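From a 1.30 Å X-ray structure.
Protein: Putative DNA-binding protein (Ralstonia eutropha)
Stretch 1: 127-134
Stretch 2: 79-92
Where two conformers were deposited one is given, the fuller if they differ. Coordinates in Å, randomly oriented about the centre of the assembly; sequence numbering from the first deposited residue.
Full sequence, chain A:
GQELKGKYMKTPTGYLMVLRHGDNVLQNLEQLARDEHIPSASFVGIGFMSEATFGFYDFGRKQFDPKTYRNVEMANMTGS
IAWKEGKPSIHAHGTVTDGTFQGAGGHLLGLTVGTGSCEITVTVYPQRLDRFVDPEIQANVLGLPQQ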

ATOM      1  N   GLN A 127      -8.997  19.451   5.104  1.00 10.03           N
ATOM      2  CA  GLN A 127     -10.321  19.597   4.507  1.00  9.77           C
ATOM      3  C   GLN A 127     -11.310  18.547   4.998  1.00 10.33           C
ATOM      4  O   GLN A 127     -11.059  17.352   4.914  1.00 10.43           O
ATOM      5  CB  GLN A 127     -10.216  19.465   2.979  1.00 11.12           C
ATOM      6  CG  GLN A 127      -9.253  20.441   2.278  1.00 11.94           C
ATOM      7  CD  GLN A 127      -7.879  19.881   2.038  1.00 12.54           C
ATOM      8  OE1 GLN A 127      -7.396  19.040   2.784  1.00 11.83           O
ATOM      9  NE2 GLN A 127      -7.219  20.366   0.976  1.00 13.84           N
ATOM     10  N   ARG A 128     -12.464  18.989   5.502  1.00  9.92           N
ATOM     11  CA  ARG A 128     -13.545  18.115   5.889  1.00 10.58           C
ATOM     12  C   ARG A 128     -14.216  17.595   4.625  1.00 11.48           C
ATOM     13  O   ARG A 128     -14.783  18.385   3.850  1.00 12.95           O
ATOM     14  CB  ARG A 128     -14.530  18.874   6.817  1.00 11.45           C
ATOM     15  CG  ARG A 128     -15.835  18.151   7.199  1.00 13.73           C
ATOM     16  CD  ARG A 128     -15.691  17.124   8.266  1.00 16.51           C
ATOM     17  NE  ARG A 128     -17.055  16.605   8.465  1.00 17.09           N
ATOM     18  CZ  ARG A 128     -17.479  15.975   9.534  1.00 16.80           C
ATOM     19  NH1 ARG A 128     -16.695  15.797  10.558  1.00 17.24           N
ATOM     20  NH2 ARG A 128     -18.748  15.541   9.572  1.00 18.81           N
ATOM     21  N   LEU A 129     -14.194  16.268   4.424  1.00 10.26           N
ATOM     22  CA  LEU A 129     -14.752  15.674   3.217  1.00 10.84           C
ATOM     23  C   LEU A 129     -15.910  14.741   3.539  1.00  9.93           C
ATOM     24  O   LEU A 129     -15.840  13.957   4.490  1.00 10.68           O
ATOM     25  CB  LEU A 129     -13.687  14.902   2.431  1.00 10.43           C
ATOM     26  CG  LEU A 129     -12.437  15.629   1.973  1.00 10.44           C
ATOM     27  CD1 LEU A 129     -11.526  14.640   1.180  1.00 11.54           C
ATOM     28  CD2 LEU A 129     -12.774  16.893   1.203  1.00 11.96           C
ATOM     29  N   ASP A 130     -16.990  14.833   2.756  0.50 10.67           N
ATOM     30  CA  ASP A 130     -18.057  13.843   2.827  0.50 11.66           C
ATOM     31  C   ASP A 130     -18.027  12.922   1.611  0.50 11.25           C
ATOM     32  O   ASP A 130     -17.460  13.247   0.560  0.50 11.92           O
ATOM     33  CB  ASP A 130     -19.447  14.481   2.950  0.50 12.82           C
ATOM     34  CG  ASP A 130     -19.728  14.998   4.342  0.50 14.80           C
ATOM     35  OD1 ASP A 130     -18.888  15.822   4.836  0.50 13.64           O
ATOM     36  OD2 ASP A 130     -20.768  14.563   4.926  0.50 16.46           O
ATOM     37  N   ARG A 131     -18.587  11.744   1.807  1.00 11.47           N
ATOM     38  CA  ARG A 131     -18.890  10.834   0.733  1.00 11.50           C
ATOM     39  C   ARG A 131     -20.344  11.038   0.363  1.00 12.85           C
ATOM     40  O   ARG A 131     -21.179  11.385   1.227  1.00 15.74           O
ATOM     41  CB  ARG A 131     -18.753   9.394   1.198  1.00 13.29           C
ATOM     42  CG  ARG A 131     -17.445   9.000   1.623  1.00 13.44           C
ATOM     43  CD  ARG A 131     -17.219   7.398   1.659  1.00 13.80           C
ATOM     44  NE  ARG A 131     -16.074   7.213   2.480  1.00 12.30           N
ATOM     45  CZ  ARG A 131     -14.813   7.276   2.030  1.00 10.33           C
ATOM     46  NH1 ARG A 131     -14.547   7.328   0.737  1.00 10.83           N
ATOM     47  NH2 ARG A 131     -13.833   7.299   2.901  1.00 10.67           N
ATOM     48  N   PHE A 132     -20.661  10.800  -0.893  1.00 13.04           N
ATOM     49  CA  PHE A 132     -22.039  10.996  -1.392  1.00 15.14           C
ATOM     50  C   PHE A 132     -22.305   9.890  -2.393  1.00 13.97           C
ATOM     51  O   PHE A 132     -21.391   9.370  -3.030  1.00 14.37           O
ATOM     52  CB  PHE A 132     -22.166  12.390  -2.101  1.00 17.32           C
ATOM     53  CG  PHE A 132     -21.355  12.492  -3.379  1.00 19.24           C
ATOM     54  CD1 PHE A 132     -19.961  12.756  -3.307  1.00 19.41           C
ATOM     55  CD2 PHE A 132     -21.928  12.268  -4.648  1.00 21.20           C
ATOM     56  CE1 PHE A 132     -19.148  12.755  -4.465  1.00 18.19           C
ATOM     57  CE2 PHE A 132     -21.135  12.313  -5.814  1.00 20.78           C
ATOM     58  CZ  PHE A 132     -19.762  12.559  -5.732  1.00 21.91           C
ATOM     59  N   VAL A 133     -23.579   9.599  -2.640  1.00 14.15           N
ATOM     60  CA  VAL A 133     -23.956   8.657  -3.672  1.00 15.17           C
ATOM     61  C   VAL A 133     -23.885   9.348  -5.024  1.00 14.82           C
ATOM     62  O   VAL A 133     -24.557  10.347  -5.246  1.00 17.08           O
ATOM     63  CB  VAL A 133     -25.377   8.074  -3.444  1.00 16.20           C
ATOM     64  CG1 VAL A 133     -25.671   7.068  -4.531  1.00 19.39           C
ATOM     65  CG2 VAL A 133     -25.452   7.444  -2.053  1.00 18.94           C
ATOM     66  N   ASP A 134     -23.081   8.778  -5.921  0.50 14.13           N
ATOM     67  CA  ASP A 134     -22.944   9.212  -7.313  0.50 13.64           C
ATOM     68  C   ASP A 134     -24.107   8.624  -8.112  0.50 13.26           C
ATOM     69  O   ASP A 134     -24.130   7.427  -8.413  0.50 12.68           O
ATOM     70  CB  ASP A 134     -21.596   8.767  -7.905  0.50 14.26           C
ATOM     71  CG  ASP A 134     -21.409   9.168  -9.354  0.50 14.85           C
ATOM     72  OD1 ASP A 134     -22.427   9.269 -10.100  0.50 14.45           O
ATOM     73  OD2 ASP A 134     -20.217   9.332  -9.736  0.50 14.39           O
TER
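Stretch 2 (79-92) GSIAWKEGKPSIHA

Arg131 of stretch 1 makes the strongest polar contacts with stretch 2. Arg131 NH2 donates to Ser80 OG at 2.8 Å and to Ser89 O at 3.0 Å. Arg131 NE also reaches Ser89 O, at 3.3 Å, and makes a weak bond to Ser89 OG at 3.0 Å. Stretch 2 is a beta hairpin. Strands 79-84 and 87-92 pair through backbone hydrogen bonds, and a type I' turn from Lys84 to Lys87 joins them. One side chain, that of Arg131, thus ties together both strands of the hairpin. Its chi1 is m, and its CB points toward stretch 2.

The backbones meet at a single beta bridge, Asp130 with Trp83, where the CA atoms lie 4.5 Å apart. Arg131 N donates to Trp83 O at 2.9 Å. Trp83 N returns a weak bond to Leu129 O at 3.0 Å. Asp130 CA also lies 3.0 Å from Trp83 O, a CA-H...O contact. The N-to-C directions of the strand that starts at Arg131 and of 79-84 differ by 69°. The same strand crosses 87-92 at 64°, with 9.7 Å between axes at closest approach.

Near the turn, three waters bridge the stretches. Water 1 links Asp130 OD2 to Glu85 N. Water 2 joins Asp130 OD2, Arg128 NH2 and Gly86 N. Water 3 links Arg128 NH2 to Gly86 O.

The Arg128 guanidinium lies flat on Trp83, with planes at 10° and Arg128 NH1 3.2 Å from Trp83 CD2. This is a cation-pi contact over the ring face. The Arg131 guanidinium is sandwiched between Ala82 CB and His91 CB, on opposite faces; Arg131 CZ is 3.4 Å from His91 CB. Leu129 CB packs 4.3 Å from Ala82 CB. Val133 CG2 lies 3.8 Å from Lys84 NZ.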

ATOM      1  N   GLY A  79      -6.843   2.716   2.415  1.00  7.48           N
ATOM      2  CA  GLY A  79      -8.169   3.316   2.543  1.00  7.33           C
ATOM      3  C   GLY A  79      -8.192   4.785   2.849  1.00  7.22           C
ATOM      4  O   GLY A  79      -7.151   5.455   2.769  1.00  7.91           O
ATOM      5  N   SER A  80      -9.378   5.291   3.117  1.00  7.90           N
ATOM      6  CA  SER A  80      -9.594   6.690   3.459  1.00  7.80           C
ATOM      7  C   SER A  80     -10.596   6.845   4.573  1.00  8.95           C
ATOM      8  O   SER A  80     -11.486   6.024   4.773  1.00  9.57           O
ATOM      9  CB  SER A  80     -10.052   7.508   2.252  1.00  8.03           C
ATOM     10  OG  SER A  80     -11.268   7.016   1.721  1.00  8.59           O
ATOM     11  N   ILE A  81     -10.424   7.958   5.300  1.00  9.03           N
ATOM     12  CA  ILE A  81     -11.384   8.450   6.309  1.00  9.60           C
ATOM     13  C   ILE A  81     -12.075   9.675   5.769  1.00  8.99           C
ATOM     14  O   ILE A  81     -11.419  10.638   5.335  1.00  9.54           O
ATOM     15  CB  ILE A  81     -10.686   8.838   7.619  1.00 10.22           C
ATOM     16  CG1 ILE A  81      -9.893   7.638   8.184  1.00 11.83           C
ATOM     17  CG2 ILE A  81     -11.683   9.330   8.671  1.00 11.30           C
ATOM     18  CD1 ILE A  81      -9.119   7.916   9.519  1.00 12.73           C
ATOM     19  N   ALA A  82     -13.404   9.644   5.783  1.00  9.09           N
ATOM     20  CA  ALA A  82     -14.231  10.784   5.459  1.00  9.55           C
ATOM     21  C   ALA A  82     -15.516  10.650   6.290  1.00  9.44           C
ATOM     22  O   ALA A  82     -15.531   9.939   7.293  1.00 10.93           O
ATOM     23  CB  ALA A  82     -14.473  10.916   3.951  1.00  9.88           C
ATOM     24  N   TRP A  83     -16.544  11.394   5.903  1.00 10.24           N
ATOM     25  CA  TRP A  83     -17.775  11.524   6.691  1.00 10.26           C
ATOM     26  C   TRP A  83     -18.997  11.310   5.825  1.00 11.82           C
ATOM     27  O   TRP A  83     -18.965  11.564   4.633  1.00 13.05           O
ATOM     28  CB  TRP A  83     -17.821  12.898   7.370  1.00 10.79           C
ATOM     29  CG  TRP A  83     -16.639  13.068   8.262  1.00 10.06           C
ATOM     30  CD1 TRP A  83     -15.387  13.479   7.892  1.00 11.33           C
ATOM     31  CD2 TRP A  83     -16.559  12.733   9.662  1.00 11.28           C
ATOM     32  NE1 TRP A  83     -14.552  13.404   8.960  1.00 11.26           N
ATOM     33  CE2 TRP A  83     -15.243  12.979  10.066  1.00 11.37           C
ATOM     34  CE3 TRP A  83     -17.490  12.318  10.613  1.00 12.07           C
ATOM     35  CZ2 TRP A  83     -14.811  12.797  11.362  1.00 11.60           C
ATOM     36  CZ3 TRP A  83     -17.064  12.144  11.909  1.00 12.46           C
ATOM     37  CH2 TRP A  83     -15.745  12.390  12.279  1.00 12.40           C
ATOM     38  N   LYS A  84     -20.071  10.824   6.433  1.00 12.18           N
ATOM     39  CA  LYS A  84     -21.340  10.764   5.744  1.00 14.34           C
ATOM     40  C   LYS A  84     -22.437  10.897   6.787  1.00 15.12           C
ATOM     41  O   LYS A  84     -22.495  10.152   7.765  1.00 14.03           O
ATOM     42  CB  LYS A  84     -21.472   9.460   4.943  1.00 15.71           C
ATOM     43  CG  LYS A  84     -22.788   9.408   4.143  1.00 18.70           C
ATOM     44  CD  LYS A  84     -22.798   8.317   3.123  1.00 19.54           C
ATOM     45  CE  LYS A  84     -24.171   8.283   2.349  1.00 23.63           C
ATOM     46  NZ  LYS A  84     -24.389   7.056   1.527  1.00 23.75           N
ATOM     47  N   GLU A  85     -23.288  11.898   6.585  0.50 16.38           N
ATOM     48  CA  GLU A  85     -24.420  12.135   7.514  0.50 17.34           C
ATOM     49  C   GLU A  85     -23.930  12.279   8.938  0.50 17.47           C
ATOM     50  O   GLU A  85     -24.529  11.751   9.889  0.50 18.97           O
ATOM     51  CB  GLU A  85     -25.438  11.013   7.366  0.50 18.04           C
ATOM     52  CG  GLU A  85     -26.156  11.148   6.054  0.50 19.61           C
ATOM     53  CD  GLU A  85     -26.726   9.873   5.515  0.50 22.19           C
ATOM     54  OE1 GLU A  85     -26.860   8.859   6.267  0.50 24.29           O
ATOM     55  OE2 GLU A  85     -27.071   9.898   4.313  0.50 26.48           O
ATOM     56  N   GLY A  86     -22.807  12.976   9.080  1.00 17.27           N
ATOM     57  CA  GLY A  86     -22.260  13.284  10.376  1.00 17.57           C
ATOM     58  C   GLY A  86     -21.454  12.212  11.087  1.00 17.08           C
ATOM     59  O   GLY A  86     -20.972  12.427  12.205  1.00 19.35           O
ATOM     60  N   LYS A  87     -21.356  11.043  10.474  1.00 15.38           N
ATOM     61  CA  LYS A  87     -20.679   9.887  11.059  1.00 15.51           C
ATOM     62  C   LYS A  87     -19.441   9.575  10.239  1.00 13.38           C
ATOM     63  O   LYS A  87     -19.429   9.822   9.030  1.00 12.30           O
ATOM     64  CB  LYS A  87     -21.585   8.663  11.027  1.00 15.84           C
ATOM     65  CG  LYS A  87     -22.900   8.874  11.830  1.00 19.21           C
ATOM     66  CD  LYS A  87     -23.710   7.595  11.920  1.00 22.09           C
ATOM     67  CE  LYS A  87     -24.383   7.281  10.641  1.00 28.69           C
ATOM     68  N   PRO A  88     -18.417   9.020  10.891  1.00 12.20           N
ATOM     69  CA  PRO A  88     -17.255   8.636  10.101  1.00 11.95           C
ATOM     70  C   PRO A  88     -17.606   7.587   9.077  1.00 12.65           C
ATOM     71  O   PRO A  88     -18.386   6.679   9.355  1.00 14.97           O
ATOM     72  CB  PRO A  88     -16.260   8.101  11.131  1.00 13.49           C
ATOM     73  CG  PRO A  88     -16.821   8.329  12.416  1.00 16.94           C
ATOM     74  CD  PRO A  88     -18.252   8.721  12.307  1.00 12.52           C
ATOM     75  N   SER A  89     -16.983   7.707   7.919  1.00 11.43           N
ATOM     76  CA  SER A  89     -17.226   6.836   6.777  1.00 11.71           C
ATOM     77  C   SER A  89     -15.902   6.334   6.257  1.00 11.52           C
ATOM     78  O   SER A  89     -15.147   7.071   5.614  1.00 12.27           O
ATOM     79  CB  SER A  89     -17.969   7.589   5.686  1.00 12.74           C
ATOM     80  OG  SER A  89     -18.190   6.788   4.548  1.00 15.74           O
ATOM     81  N   ILE A  90     -15.545   5.118   6.698  1.00 12.46           N
ATOM     82  CA  ILE A  90     -14.246   4.517   6.365  1.00 12.49           C
ATOM     83  C   ILE A  90     -14.436   3.719   5.071  1.00 12.79           C
ATOM     84  O   ILE A  90     -15.368   2.923   4.919  1.00 16.53           O
ATOM     85  CB  ILE A  90     -13.735   3.591   7.504  1.00 14.34           C
ATOM     86  CG1 ILE A  90     -13.702   4.249   8.869  1.00 14.94           C
ATOM     87  CG2 ILE A  90     -12.351   3.046   7.217  1.00 15.22           C
ATOM     88  CD1 ILE A  90     -12.925   5.527   8.967  1.00 16.99           C
ATOM     89  N   HIS A  91     -13.527   3.883   4.130  1.00 11.34           N
ATOM     90  CA  HIS A  91     -13.505   3.155   2.874  1.00 11.12           C
ATOM     91  C   HIS A  91     -12.176   2.449   2.845  1.00  9.87           C
ATOM     92  O   HIS A  91     -11.122   3.093   2.757  1.00 11.63           O
ATOM     93  CB  HIS A  91     -13.609   4.106   1.687  1.00 12.27           C
ATOM     94  CG  HIS A  91     -13.637   3.427   0.377  1.00 12.52           C
ATOM     95  ND1 HIS A  91     -13.391   4.075  -0.818  1.00 14.24           N
ATOM     96  CD2 HIS A  91     -13.891   2.136   0.067  1.00 15.70           C
ATOM     97  CE1 HIS A  91     -13.533   3.209  -1.806  1.00 17.38           C
ATOM     98  NE2 HIS A  91     -13.839   2.025  -1.293  1.00 15.79           N
ATOM     99  N   ALA A  92     -12.184   1.129   2.972  1.00  9.41           N
ATOM    100  CA  ALA A  92     -10.949   0.392   3.083  1.00  9.29           C
ATOM    101  C   ALA A  92     -11.002  -0.864   2.196  1.00  9.07           C
ATOM    102  O   ALA A  92     -12.020  -1.557   2.140  1.00  8.65           O
ATOM    103  CB  ALA A  92     -10.663  -0.027   4.552  1.00 11.67           C
TER
HETATM  104  O   HOH W   1     -22.973  13.707   4.451  1.00 22.34           O
HETATM  105  O   HOH W   2     -21.080  14.724   7.496  1.00 21.95           O
HETATM  106  O   HOH W   3     -19.583  14.926  12.231  1.00 29.21           O